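Local coordinates for protein acyl-CoA thioesterase II TesB2 (Mycobacterium marinum, PDB 3U0A) that probably hydrolyses fatty acyl-CoA thioesters to free fatty acids and coenzyme A, as a member of the C/M/P thioester hydrolase family, at residues N95-H99 with G100-F104; P244-G248 with G249-T253. All coordinates share one frame; numbering follows the deposited sequence.

Contact 1. Residues N95-H99 with G100-F104; sequences NAVQH and GEVIF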
loop_
_atom_site.group_PDB
_atom_site.type_symbol
_atom_site.label_atom_id
_atom_site.label_comp_id
_atom_site.label_asym_id
_atom_site.label_seq_id
_atom_site.Cartn_x
_atom_site.Cartn_y
_atom_site.Cartn_z
ATOM N N ASN A 95 -13.828 9.597 -6.187
ATOM C CA ASN A 95 -14.888 9.062 -5.343
ATOM C C ASN A 95 -15.977 8.399 -6.195
ATOM O O ASN A 95 -16.574 9.036 -7.024
ATOM C CB ASN A 95 -15.539 10.162 -4.500
ATOM C CG ASN A 95 -14.724 10.559 -3.278
ATOM O OD1 ASN A 95 -13.745 9.891 -2.877
ATOM N ND2 ASN A 95 -15.146 11.657 -2.658
ATOM N N ALA A 96 -16.227 7.114 -5.978
ATOM C CA ALA A 96 -17.318 6.420 -6.665
ATOM C C ALA A 96 -18.552 6.568 -5.785
ATOM O O ALA A 96 -18.499 6.251 -4.587
ATOM C CB ALA A 96 -16.982 4.956 -6.908
ATOM N N VAL A 97 -19.637 7.079 -6.375
ATOM C CA VAL A 97 -20.803 7.474 -5.620
ATOM C C VAL A 97 -22.066 6.762 -6.093
ATOM O O VAL A 97 -22.310 6.625 -7.291
ATOM C CB VAL A 97 -21.010 9.027 -5.641
ATOM C CG1 VAL A 97 -22.359 9.405 -5.057
ATOM C CG2 VAL A 97 -19.917 9.759 -4.873
ATOM N N GLN A 98 -22.871 6.338 -5.116
ATOM C CA GLN A 98 -24.228 5.810 -5.331
ATOM C C GLN A 98 -25.219 6.349 -4.313
ATOM O O GLN A 98 -25.032 6.155 -3.122
ATOM C CB GLN A 98 -24.254 4.301 -5.231
ATOM C CG GLN A 98 -23.549 3.593 -6.367
ATOM C CD GLN A 98 -23.882 2.115 -6.406
ATOM O OE1 GLN A 98 -23.855 1.446 -5.361
ATOM N NE2 GLN A 98 -24.178 1.587 -7.599
ATOM N N HIS A 99 -26.296 6.977 -4.815
ATOM C CA HIS A 99 -27.356 7.579 -4.010
ATOM C C HIS A 99 -26.759 8.466 -2.933
ATOM O O HIS A 99 -27.096 8.408 -1.757
ATOM C CB HIS A 99 -28.348 6.501 -3.477
ATOM C CG HIS A 99 -29.685 7.082 -3.003
ATOM N ND1 HIS A 99 -30.527 7.791 -3.828
ATOM C CD2 HIS A 99 -30.293 7.088 -1.717
ATOM C CE1 HIS A 99 -31.601 8.218 -3.099
ATOM N NE2 HIS A 99 -31.462 7.782 -1.823
ATOM N N GLY A 100 -25.822 9.299 -3.351
ATOM C CA GLY A 100 -25.290 10.331 -2.501
ATOM C C GLY A 100 -24.226 9.840 -1.572
ATOM O O GLY A 100 -23.739 10.626 -0.805
ATOM N N GLU A 101 -23.849 8.562 -1.636
ATOM C CA GLU A 101 -22.874 8.000 -0.693
ATOM C C GLU A 101 -21.578 7.635 -1.409
ATOM O O GLU A 101 -21.616 7.045 -2.484
ATOM C CB GLU A 101 -23.436 6.747 -0.002
ATOM C CG GLU A 101 -24.805 6.897 0.695
ATOM C CD GLU A 101 -24.769 7.685 2.020
ATOM O OE1 GLU A 101 -23.905 8.610 2.198
ATOM O OE2 GLU A 101 -25.625 7.396 2.910
ATOM N N VAL A 102 -20.431 7.975 -0.820
ATOM C CA VAL A 102 -19.154 7.482 -1.357
ATOM C C VAL A 102 -18.982 5.989 -0.960
ATOM O O VAL A 102 -18.950 5.646 0.225
ATOM C CB VAL A 102 -17.940 8.342 -0.914
ATOM C CG1 VAL A 102 -16.644 7.760 -1.482
ATOM C CG2 VAL A 102 -18.120 9.774 -1.350
ATOM N N ILE A 103 -18.940 5.121 -1.974
ATOM C CA ILE A 103 -18.827 3.669 -1.787
ATOM C C ILE A 103 -17.377 3.182 -1.877
ATOM O O ILE A 103 -17.021 2.185 -1.296
ATOM C CB ILE A 103 -19.734 2.889 -2.779
ATOM C CG1 ILE A 103 -19.206 2.932 -4.226
ATOM C CG2 ILE A 103 -21.177 3.404 -2.739
ATOM C CD1 ILE A 103 -20.067 2.104 -5.176
ATOM N N PHE A 104 -16.556 3.930 -2.603
ATOM C CA PHE A 104 -15.166 3.621 -2.825
ATOM C C PHE A 104 -14.410 4.912 -3.015
ATOM O O PHE A 104 -14.860 5.781 -3.701
ATOM C CB PHE A 104 -15.010 2.713 -4.072
ATOM C CG PHE A 104 -13.585 2.320 -4.362
ATOM C CD1 PHE A 104 -12.935 1.369 -3.587
ATOM C CD2 PHE A 104 -12.869 2.941 -5.370
ATOM C CE1 PHE A 104 -11.613 1.036 -3.836
ATOM C CE2 PHE A 104 -11.564 2.602 -5.627
ATOM C CZ PHE A 104 -10.933 1.652 -4.862
#

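Contact 2. Residues P244-G248 with G249-T253; sequences PSAGG and GRALT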
loop_
_atom_site.group_PDB
_atom_site.type_symbol
_atom_site.label_atom_id
_atom_site.label_comp_id
_atom_site.label_asym_id
_atom_site.label_seq_id
_atom_site.Cartn_x
_atom_site.Cartn_y
_atom_site.Cartn_z
ATOM N N PRO A 244 1.036 -12.124 5.591
ATOM C CA PRO A 244 2.014 -12.103 6.662
ATOM C C PRO A 244 1.380 -12.033 8.041
ATOM O O PRO A 244 2.050 -12.299 9.026
ATOM C CB PRO A 244 2.840 -10.862 6.357
ATOM C CG PRO A 244 1.965 -9.999 5.553
ATOM C CD PRO A 244 1.082 -10.900 4.770
ATOM N N SER A 245 0.105 -11.703 8.139
ATOM C CA SER A 245 -0.494 -11.491 9.460
ATOM C C SER A 245 -1.995 -11.478 9.382
ATOM O O SER A 245 -2.545 -11.068 8.402
ATOM C CB SER A 245 0.018 -10.165 10.051
ATOM O OG SER A 245 -0.331 -10.010 11.395
ATOM N N ALA A 246 -2.651 -11.964 10.417
ATOM C CA ALA A 246 -4.060 -11.685 10.613
ATOM C C ALA A 246 -4.332 -11.584 12.108
ATOM O O ALA A 246 -3.646 -12.211 12.890
ATOM C CB ALA A 246 -4.906 -12.764 9.984
ATOM N N GLY A 247 -5.373 -10.831 12.471
ATOM C CA GLY A 247 -5.725 -10.531 13.863
ATOM C C GLY A 247 -6.745 -9.405 13.936
ATOM O O GLY A 247 -6.925 -8.632 12.982
ATOM N N GLY A 248 -7.443 -9.333 15.071
ATOM C CA GLY A 248 -8.380 -8.239 15.379
ATOM C C GLY A 248 -9.543 -8.146 14.395
ATOM O O GLY A 248 -10.179 -7.089 14.280
ATOM N N GLY A 249 -9.801 -9.251 13.690
ATOM C CA GLY A 249 -10.847 -9.303 12.692
ATOM C C GLY A 249 -10.367 -8.924 11.307
ATOM O O GLY A 249 -11.170 -8.694 10.399
ATOM N N ARG A 250 -9.055 -8.855 11.133
ATOM C CA ARG A 250 -8.494 -8.389 9.876
ATOM C C ARG A 250 -7.444 -9.373 9.448
ATOM O O ARG A 250 -7.025 -10.208 10.235
ATOM C CB ARG A 250 -7.888 -6.954 10.002
ATOM C CG ARG A 250 -8.843 -5.928 10.560
ATOM C CD ARG A 250 -8.363 -4.473 10.419
ATOM N NE ARG A 250 -7.005 -4.257 10.878
ATOM C CZ ARG A 250 -6.590 -4.327 12.130
ATOM N NH1 ARG A 250 -7.407 -4.616 13.114
ATOM N NH2 ARG A 250 -5.325 -4.141 12.382
ATOM N N ALA A 251 -7.035 -9.254 8.192
ATOM C CA ALA A 251 -5.959 -10.036 7.640
ATOM C C ALA A 251 -5.279 -9.148 6.634
ATOM O O ALA A 251 -5.931 -8.466 5.879
ATOM C CB ALA A 251 -6.481 -11.300 6.976
ATOM N N LEU A 252 -3.962 -9.157 6.623
ATOM C CA LEU A 252 -3.221 -8.455 5.638
ATOM C C LEU A 252 -2.682 -9.459 4.669
ATOM O O LEU A 252 -2.264 -10.551 5.056
ATOM C CB LEU A 252 -2.074 -7.713 6.280
ATOM C CG LEU A 252 -1.348 -6.717 5.394
ATOM C CD1 LEU A 252 -2.329 -5.648 4.907
ATOM C CD2 LEU A 252 -0.178 -6.135 6.167
ATOM N N THR A 253 -2.704 -9.078 3.397
ATOM C CA THR A 253 -2.141 -9.881 2.328
ATOM C C THR A 253 -1.301 -9.013 1.379
ATOM O O THR A 253 -1.312 -7.783 1.406
ATOM C CB THR A 253 -3.247 -10.671 1.591
ATOM O OG1 THR A 253 -4.128 -9.780 0.885
ATOM C CG2 THR A 253 -4.051 -11.521 2.600
#

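Contact 1. Residues N95-H99 with G100-F104
Ala96 meets Phe104 and Ile103 where strand 101-104 runs back along strand 95-98. Its backbone is gripped twice. Ala96 N gives a hydrogen bond to Phe104 O at 3.0 Å, in the carbonyl plane. Ala96 O takes Ile103 N at 2.9 Å, nearly in line with the carbonyl. The methyl of Ala96 is also in the contact, with CB 4.1 Å from Phe104 CB. Helix 34-51 covers this face through Val41, Ala42 and Ser45.

Ile103 is the extra residue of a beta bulge. The pairing steps by one residue between Ala96 with Phe104 and Val97 with Val102. Ile103 CG1 sits between the backbone N and the carbonyl carbon (chi1 72°). This places CG1 3.4 Å from Ala96 O, beside the carbonyl that holds its own amide. The chain then runs on extended, and CD1 comes to 3.8 Å from Gln98 OE1. The two side chains cross at a slant, with CD1 against CG and CD of Gln98. Bonds from Asp71 N to OE1 and from NE2 to Pro75 O fix the rotation of the Gln98 amide.

At the turn, Gln98 N bonds to Glu101 O at 3.0 Å. The return bond, Glu101 N to Gln98 O at 3.1 Å, comes from well above the carbonyl plane (64° out of it). Gly100 closes the turn after His99, and both take the positive phi of a type I' turn. Val97 CG1 lies 3.9 Å from Gly100 N. The arrangement is a beta hairpin with a two-residue loop and a bulge, in the N-terminal hotdog domain.

Contact 2. Residues P244-G248 with G249-T253
Leu252 N donates to Ser245 O at 3.0 Å, the bond farthest from the turn within 244-253. It is nearly straight, and the donor is tilted 21° from the carbonyl plane. Nearer the turn, Gly247 and Arg250 bond both ways. Gly247 N reaches Arg250 O at 2.8 Å. Arg250 N reaches Gly247 O at 2.8 Å as well, but this bond is more bent and its donor stands 55° out of the carbonyl plane. The type I' turn from Gly247 to Arg250 makes this a tight beta hairpin with a two-residue loop, linking strands 237-247 and 250-259 of the C-terminal hotdog domain. Gly248 and Gly249 form its tip, both with positive phi.

Arg250 folds back over the turn. Its chain bends at CD (chi3 -50°), and Gly247 O lies over one face of the guanidinium, offset toward the rim and 4.0 Å from NH1. Arg250 NE forms a salt bridge with Glu271, and NH1 is hydrogen-bonded to Gln111 of the second subunit, whose NE2 also makes a weak bond to Gly248 O. Ser245 OG is satisfied across the same interface by Arg229 of the second subunit, while Thr253 OG1 bonds to Gln270 O.

Between the bonded pairs, Ala246 and Ala251 put their methyls on one face, CB to CB 3.7 Å. Ala246 CB is also close to Arg250 O, at 3.3 Å. At the far end, Pro244 CD lies 3.4 Å from Leu252 O, which accepts a hydrogen bond from Ser243 OG.

Contacts 1 and 2 are equivalent in kind: each is a beta hairpin closed by a type I' turn. Contact 1 belongs to the N-terminal hotdog domain and contact 2 to the C-terminal one. Their centres are 27 Å apart, and their nearest atoms are about 14 Å apart, so they do not touch. They differ in surroundings. Contact 1 meets the second subunit at Asn95, which packs on its Arg93, whereas nearly all of contact 2 lies close to that subunit. There Ser245 and Ala246 pair with a strand of that subunit, so the sheet continues across the interface. A bound sodium ion lies about 11 Å from Gly249 of contact 2, too far to be coordinated by it.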